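Local coordinates for amino acid adenylation domain-containing protein (Bacillus stratosphericus LAMA 585, PDB 6ULY), which probably selects a keto acid and activates it with ATP as an acyl adenylate in nonribosomal depsipeptide synthesis, at residues N30-I35 and C239-A244; K39-Q44 and M260-A265. All coordinates share one frame; numbering follows the deposited sequence.

Interaction 1 of 2, residues N30-I35 and C239-A244; sequences NGLTYI and CEQIRA
The carboxylate of Glu-240 and the side-chain amide of Asn-30 meet with their planes 80° apart. Above the carboxylate plane sits the backbone N of Gly-31, 2.7 Å from Glu-240 OE2 and hydrogen-bonded to it. The other oxygen, Glu-240 OE1, comes 2.7 Å from Asn-30 OD1; two acceptors this close do not attract, and the pairing may favour a protonated acid. The amide is fixed by the bond from Asn-30 ND2 to the carbonyl O of Gly-238, which supports placing OD1 on the side of the carboxylate. Glu-240 folds back at chi2, which turns CD toward Gly-31, and glycine tolerates the very extended backbone here (phi 175°, psi -150°). The third flat group, the Tyr-34 ring, meets CB of Arg-243 obliquely, with CD1 3.7 Å from it, while His-79 packs against the ring edge-to-face and Gln-44 binds its hydroxyl.

Between these side chains runs a regular ladder. Thr-33 gives its N-H to the carbonyl of Gln-241, and its own O accepts from Arg-243 N at 2.8 Å, so that its bonds flank Ile-242, as parallel pairing demands. Gly-31 O and Ile-35 N extend the pattern at either end. On one face Leu-32 and Gln-241 lie side by side, CD2 of the leucine 3.4 Å from CD of the glutamine, beneath helix 224-237; the glutamine's polar end is satisfied by Tyr-46 and His-231. On the other face beta-branched residues suit the extended chain: Thr-33 CB rests 3.9 Å from Ile-242 CG1. At the end of the pair Ile-35 CG1 crosses Ile-242 CG2 at 3.6 Å. Strand 240-243 pairs on its other edge with parallel strand 214-217, and helix 224-237 connects the two in a beta-alpha-beta crossover, within the mixed, helix-flanked sheet of the AMP-binding enzyme fold.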
loop_
_atom_site.group_PDB
_atom_site.type_symbol
_atom_site.label_atom_id
_atom_site.label_comp_id
_atom_site.label_asym_id
_atom_site.label_seq_id
_atom_site.Cartn_x
_atom_site.Cartn_y
_atom_site.Cartn_z
ATOM N N ASN A 30 4.703 -44.097 8.332
ATOM C CA ASN A 30 3.741 -43.033 8.545
ATOM C C ASN A 30 3.426 -42.339 7.225
ATOM O O ASN A 30 4.008 -42.631 6.178
ATOM C CB ASN A 30 4.276 -42.045 9.576
ATOM C CG ASN A 30 4.467 -42.680 10.933
ATOM O OD1 ASN A 30 3.797 -43.657 11.271
ATOM N ND2 ASN A 30 5.386 -42.132 11.720
ATOM N N GLY A 31 2.482 -41.406 7.279
ATOM C CA GLY A 31 2.137 -40.617 6.118
ATOM C C GLY A 31 0.969 -39.693 6.370
ATOM O O GLY A 31 0.746 -39.248 7.500
ATOM N N LEU A 32 0.209 -39.412 5.319
ATOM C CA LEU A 32 -0.884 -38.456 5.363
ATOM C C LEU A 32 -2.227 -39.173 5.356
ATOM O O LEU A 32 -2.379 -40.249 4.769
ATOM C CB LEU A 32 -0.810 -37.496 4.173
ATOM C CG LEU A 32 0.448 -36.630 4.101
ATOM C CD1 LEU A 32 1.212 -36.885 2.804
ATOM C CD2 LEU A 32 0.073 -35.155 4.235
ATOM N N THR A 33 -3.204 -38.560 6.020
ATOM C CA THR A 33 -4.591 -39.001 5.963
ATOM C C THR A 33 -5.464 -37.783 5.705
ATOM O O THR A 33 -5.467 -36.839 6.502
ATOM C CB THR A 33 -5.015 -39.703 7.255
ATOM O OG1 THR A 33 -3.901 -40.412 7.810
ATOM C CG2 THR A 33 -6.128 -40.690 6.971
ATOM N N TYR A 34 -6.194 -37.808 4.595
ATOM C CA TYR A 34 -7.062 -36.711 4.190
ATOM C C TYR A 34 -8.499 -37.037 4.577
ATOM O O TYR A 34 -9.046 -38.059 4.148
ATOM C CB TYR A 34 -6.950 -36.476 2.685
ATOM C CG TYR A 34 -5.530 -36.273 2.223
ATOM C CD1 TYR A 34 -4.944 -35.015 2.257
ATOM C CD2 TYR A 34 -4.769 -37.340 1.761
ATOM C CE1 TYR A 34 -3.647 -34.822 1.839
ATOM C CE2 TYR A 34 -3.465 -37.155 1.339
ATOM C CZ TYR A 34 -2.911 -35.888 1.383
ATOM O OH TYR A 34 -1.618 -35.681 0.966
ATOM N N ILE A 35 -9.105 -36.170 5.382
ATOM C CA ILE A 35 -10.476 -36.377 5.832
ATOM C C ILE A 35 -11.432 -35.999 4.711
ATOM O O ILE A 35 -11.282 -34.949 4.073
ATOM C CB ILE A 35 -10.764 -35.563 7.104
ATOM C CG1 ILE A 35 -9.774 -35.957 8.204
ATOM C CG2 ILE A 35 -12.217 -35.771 7.547
ATOM C CD1 ILE A 35 -10.080 -35.371 9.570
ATOM N N CYS A 239 6.387 -37.900 11.046
ATOM C CA CYS A 239 5.264 -38.270 11.895
ATOM C C CYS A 239 3.976 -38.348 11.078
ATOM O O CYS A 239 3.922 -37.975 9.901
ATOM C CB CYS A 239 5.106 -37.272 13.046
ATOM S SG CYS A 239 4.222 -35.736 12.639
ATOM N N GLU A 240 2.926 -38.851 11.722
ATOM C CA GLU A 240 1.625 -38.985 11.085
ATOM C C GLU A 240 0.915 -37.639 11.088
ATOM O O GLU A 240 0.855 -36.966 12.123
ATOM C CB GLU A 240 0.781 -40.026 11.824
ATOM C CG GLU A 240 -0.159 -40.807 10.931
ATOM C CD GLU A 240 0.568 -41.845 10.107
ATOM O OE1 GLU A 240 1.386 -42.589 10.686
ATOM O OE2 GLU A 240 0.327 -41.910 8.883
ATOM N N GLN A 241 0.370 -37.243 9.939
ATOM C CA GLN A 241 -0.325 -35.966 9.829
ATOM C C GLN A 241 -1.657 -36.162 9.119
ATOM O O GLN A 241 -1.728 -36.835 8.086
ATOM C CB GLN A 241 0.537 -34.916 9.101
ATOM C CG GLN A 241 0.918 -35.263 7.665
ATOM C CD GLN A 241 1.742 -34.165 6.997
ATOM O OE1 GLN A 241 1.230 -33.085 6.692
ATOM N NE2 GLN A 241 3.023 -34.440 6.763
ATOM N N ILE A 242 -2.708 -35.571 9.682
ATOM C CA ILE A 242 -4.059 -35.647 9.138
ATOM C C ILE A 242 -4.437 -34.272 8.607
ATOM O O ILE A 242 -4.332 -33.270 9.323
ATOM C CB ILE A 242 -5.066 -36.130 10.196
ATOM C CG1 ILE A 242 -4.797 -37.594 10.557
ATOM C CG2 ILE A 242 -6.497 -35.966 9.703
ATOM C CD1 ILE A 242 -4.084 -37.778 11.875
ATOM N N ARG A 243 -4.887 -34.231 7.359
ATOM C CA ARG A 243 -5.285 -33.002 6.692
ATOM C C ARG A 243 -6.800 -32.970 6.545
ATOM O O ARG A 243 -7.406 -33.948 6.094
ATOM C CB ARG A 243 -4.616 -32.888 5.320
ATOM C CG ARG A 243 -3.148 -32.453 5.363
ATOM C CD ARG A 243 -2.977 -31.023 5.877
ATOM N NE ARG A 243 -3.977 -30.108 5.332
ATOM C CZ ARG A 243 -4.013 -28.800 5.569
ATOM N NH1 ARG A 243 -3.095 -28.225 6.339
ATOM N NH2 ARG A 243 -4.975 -28.063 5.029
ATOM N N ALA A 244 -7.403 -31.854 6.944
ATOM C CA ALA A 244 -8.817 -31.594 6.730
ATOM C C ALA A 244 -8.980 -30.346 5.873
ATOM O O ALA A 244 -8.082 -29.503 5.786
ATOM C CB ALA A 244 -9.562 -31.422 8.060
#

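Interaction 2 of 2, residues K39-Q44 and M260-A265; sequences KNELTQ and MDRYRA
Two oxygens of segment 39-44 lie near NH2 of Arg-262, neither of them tightly. The carbonyl O of Asn-40 lies near the guanidinium plane, at its edge, and accepts a weak hydrogen bond of 3.5 Å from NH2. Glu-41 OE1 approaches the same nitrogen obliquely in a long salt bridge of 3.9 Å. The firmer partner of this guanidinium is the carbonyl of Asn-37, which bonds to NH1. Arginine suits the place because several N-H groups fan out from one flat end and can serve carbonyls of a turning chain. CG stands anti to the backbone N (chi1 165°), and the chain continues extended to NE, which carries the guanidinium across to the loop.

Tyr-263 is the second long reach from the same side. One face of its ring carries Arg-262 CG, 3.7 Å above the plane and offset toward the rim, while Tyr-263 CE2 lies over a face of the guanidinium, 3.6 Å from that plane. The phenol and Glu-41 meet tip to tip, with ring and carboxylate planes 28° apart and OE1 at the ring's edge. Tyr-263 OH is placed to donate to Glu-41 OE1, but the modelled 2.3 Å between them is too short for a normal hydrogen bond, so the exact geometry is doubtful.

Helix 255-262 closes here in a Schellman motif: Arg-264 has positive phi, and Ala-265 N bonds back to Met-260 O at 3.0 Å. The reversal follows directly on the two residues whose side chains reach the strand. With a phenol and a guanidinium both near Glu-41 OE1, the carboxylate would probably be favoured in its charged form, though on this exposed surface solvent should dilute the electrostatic gain.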
loop_
_atom_site.group_PDB
_atom_site.type_symbol
_atom_site.label_atom_id
_atom_site.label_comp_id
_atom_site.label_asym_id
_atom_site.label_seq_id
_atom_site.Cartn_x
_atom_site.Cartn_y
_atom_site.Cartn_z
ATOM N N LYS A 39 -17.059 -40.348 8.281
ATOM C CA LYS A 39 -16.832 -41.779 8.118
ATOM C C LYS A 39 -15.658 -42.114 7.213
ATOM O O LYS A 39 -14.935 -43.074 7.483
ATOM C CB LYS A 39 -18.090 -42.451 7.553
ATOM C CG LYS A 39 -19.320 -42.355 8.441
ATOM C CD LYS A 39 -20.557 -42.017 7.617
ATOM C CE LYS A 39 -21.841 -42.294 8.389
ATOM N NZ LYS A 39 -23.055 -41.863 7.634
ATOM N N ASN A 40 -15.446 -41.351 6.144
ATOM C CA ASN A 40 -14.521 -41.722 5.083
ATOM C C ASN A 40 -13.250 -40.886 5.142
ATOM O O ASN A 40 -13.295 -39.675 5.384
ATOM C CB ASN A 40 -15.183 -41.563 3.711
ATOM C CG ASN A 40 -16.331 -42.532 3.505
ATOM O OD1 ASN A 40 -17.037 -42.882 4.450
ATOM N ND2 ASN A 40 -16.516 -42.977 2.268
ATOM N N GLU A 41 -12.115 -41.545 4.912
ATOM C CA GLU A 41 -10.821 -40.886 4.854
ATOM C C GLU A 41 -10.029 -41.475 3.695
ATOM O O GLU A 41 -10.313 -42.577 3.219
ATOM C CB GLU A 41 -10.043 -41.047 6.168
ATOM C CG GLU A 41 -9.440 -42.431 6.361
ATOM C CD GLU A 41 -9.089 -42.723 7.808
ATOM O OE1 GLU A 41 -9.431 -41.900 8.682
ATOM O OE2 GLU A 41 -8.478 -43.780 8.076
ATOM N N LEU A 42 -9.031 -40.722 3.242
ATOM C CA LEU A 42 -8.140 -41.143 2.167
ATOM C C LEU A 42 -6.713 -41.101 2.696
ATOM O O LEU A 42 -6.236 -40.040 3.112
ATOM C CB LEU A 42 -8.303 -40.242 0.941
ATOM C CG LEU A 42 -7.674 -40.712 -0.371
ATOM C CD1 LEU A 42 -8.371 -40.053 -1.551
ATOM C CD2 LEU A 42 -6.181 -40.419 -0.419
ATOM N N THR A 43 -6.041 -42.250 2.692
ATOM C CA THR A 43 -4.687 -42.356 3.215
ATOM C C THR A 43 -3.672 -42.271 2.083
ATOM O O THR A 43 -3.952 -42.639 0.938
ATOM C CB THR A 43 -4.478 -43.666 3.979
ATOM O OG1 THR A 43 -4.694 -44.775 3.097
ATOM C CG2 THR A 43 -5.419 -43.749 5.168
ATOM N N GLN A 44 -2.481 -41.779 2.426
ATOM C CA GLN A 44 -1.382 -41.653 1.471
ATOM C C GLN A 44 -0.095 -41.678 2.287
ATOM O O GLN A 44 0.323 -40.643 2.815
ATOM C CB GLN A 44 -1.496 -40.377 0.651
ATOM C CG GLN A 44 -0.430 -40.218 -0.431
ATOM C CD GLN A 44 -0.337 -38.787 -0.948
ATOM O OE1 GLN A 44 -0.463 -37.835 -0.183
ATOM N NE2 GLN A 44 -0.123 -38.633 -2.253
ATOM N N MET A 260 -9.725 -34.240 16.315
ATOM C CA MET A 260 -8.725 -34.501 17.343
ATOM C C MET A 260 -9.006 -35.818 18.051
ATOM O O MET A 260 -8.080 -36.561 18.394
ATOM C CB MET A 260 -8.696 -33.360 18.355
ATOM C CG MET A 260 -8.008 -32.108 17.849
ATOM S SD MET A 260 -8.449 -30.659 18.820
ATOM C CE MET A 260 -7.744 -31.056 20.414
ATOM N N ASP A 261 -10.282 -36.123 18.274
ATOM C CA ASP A 261 -10.662 -37.335 18.987
ATOM C C ASP A 261 -10.524 -38.562 18.096
ATOM O O ASP A 261 -9.934 -39.569 18.498
ATOM C CB ASP A 261 -12.096 -37.188 19.498
ATOM C CG ASP A 261 -12.691 -38.497 19.969
ATOM O OD1 ASP A 261 -12.671 -38.754 21.192
ATOM O OD2 ASP A 261 -13.175 -39.264 19.112
ATOM N N ARG A 262 -11.034 -38.472 16.867
ATOM C CA ARG A 262 -11.092 -39.625 15.975
ATOM C C ARG A 262 -9.706 -40.111 15.575
ATOM O O ARG A 262 -9.521 -41.308 15.333
ATOM C CB ARG A 262 -11.926 -39.241 14.752
ATOM C CG ARG A 262 -11.855 -40.134 13.525
ATOM C CD ARG A 262 -12.754 -39.500 12.460
ATOM N NE ARG A 262 -12.626 -40.066 11.121
ATOM C CZ ARG A 262 -13.047 -39.454 10.016
ATOM N NH1 ARG A 262 -13.612 -38.251 10.089
ATOM N NH2 ARG A 262 -12.899 -40.035 8.833
ATOM N N TYR A 263 -8.721 -39.215 15.506
ATOM C CA TYR A 263 -7.364 -39.594 15.135
ATOM C C TYR A 263 -6.390 -39.500 16.300
ATOM O O TYR A 263 -5.190 -39.718 16.109
ATOM C CB TYR A 263 -6.884 -38.732 13.970
ATOM C CG TYR A 263 -7.663 -38.974 12.698
ATOM C CD1 TYR A 263 -7.334 -40.024 11.849
ATOM C CD2 TYR A 263 -8.733 -38.162 12.353
ATOM C CE1 TYR A 263 -8.044 -40.252 10.685
ATOM C CE2 TYR A 263 -9.454 -38.382 11.188
ATOM C CZ TYR A 263 -9.106 -39.429 10.359
ATOM O OH TYR A 263 -9.824 -39.646 9.201
ATOM N N ARG A 264 -6.877 -39.210 17.504
ATOM C CA ARG A 264 -6.023 -39.102 18.682
ATOM C C ARG A 264 -4.854 -38.158 18.410
ATOM O O ARG A 264 -3.692 -38.465 18.688
ATOM C CB ARG A 264 -5.532 -40.482 19.124
ATOM C CG ARG A 264 -6.656 -41.471 19.396
ATOM C CD ARG A 264 -6.127 -42.803 19.895
ATOM N NE ARG A 264 -6.727 -43.932 19.182
ATOM C CZ ARG A 264 -7.951 -44.402 19.407
ATOM N NH1 ARG A 264 -8.728 -43.843 20.326
ATOM N NH2 ARG A 264 -8.403 -45.434 18.705
ATOM N N ALA A 265 -5.177 -36.989 17.857
ATOM C CA ALA A 265 -4.151 -36.026 17.485
ATOM C C ALA A 265 -3.385 -35.559 18.713
ATOM O O ALA A 265 -3.963 -35.328 19.779
ATOM C CB ALA A 265 -4.780 -34.829 16.771
#

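Overall arrangement
Strands 31-35 and 41-45 are antiparallel neighbours in one mixed sheet, so interactions 1 and 2 adjoin, their centres about 7 Å apart. Interaction 1 is buried and joins 31-35 to its parallel partner by repeated backbone bonds and close apolar packing, with a carboxylate-to-backbone bond at its partly exposed start. Interaction 2 lies at the surface, where the outermost strand and the loop before it meet a helix end through side-chain tips, with less area buried and looser polar bonds. The two are stitched together by Tyr-34 N, probably bonded to Leu-42 O, and by Tyr-263: its hydroxyl serves the exposed contact, while its CE2 packs against Ile-35 CD1, bordering the buried one.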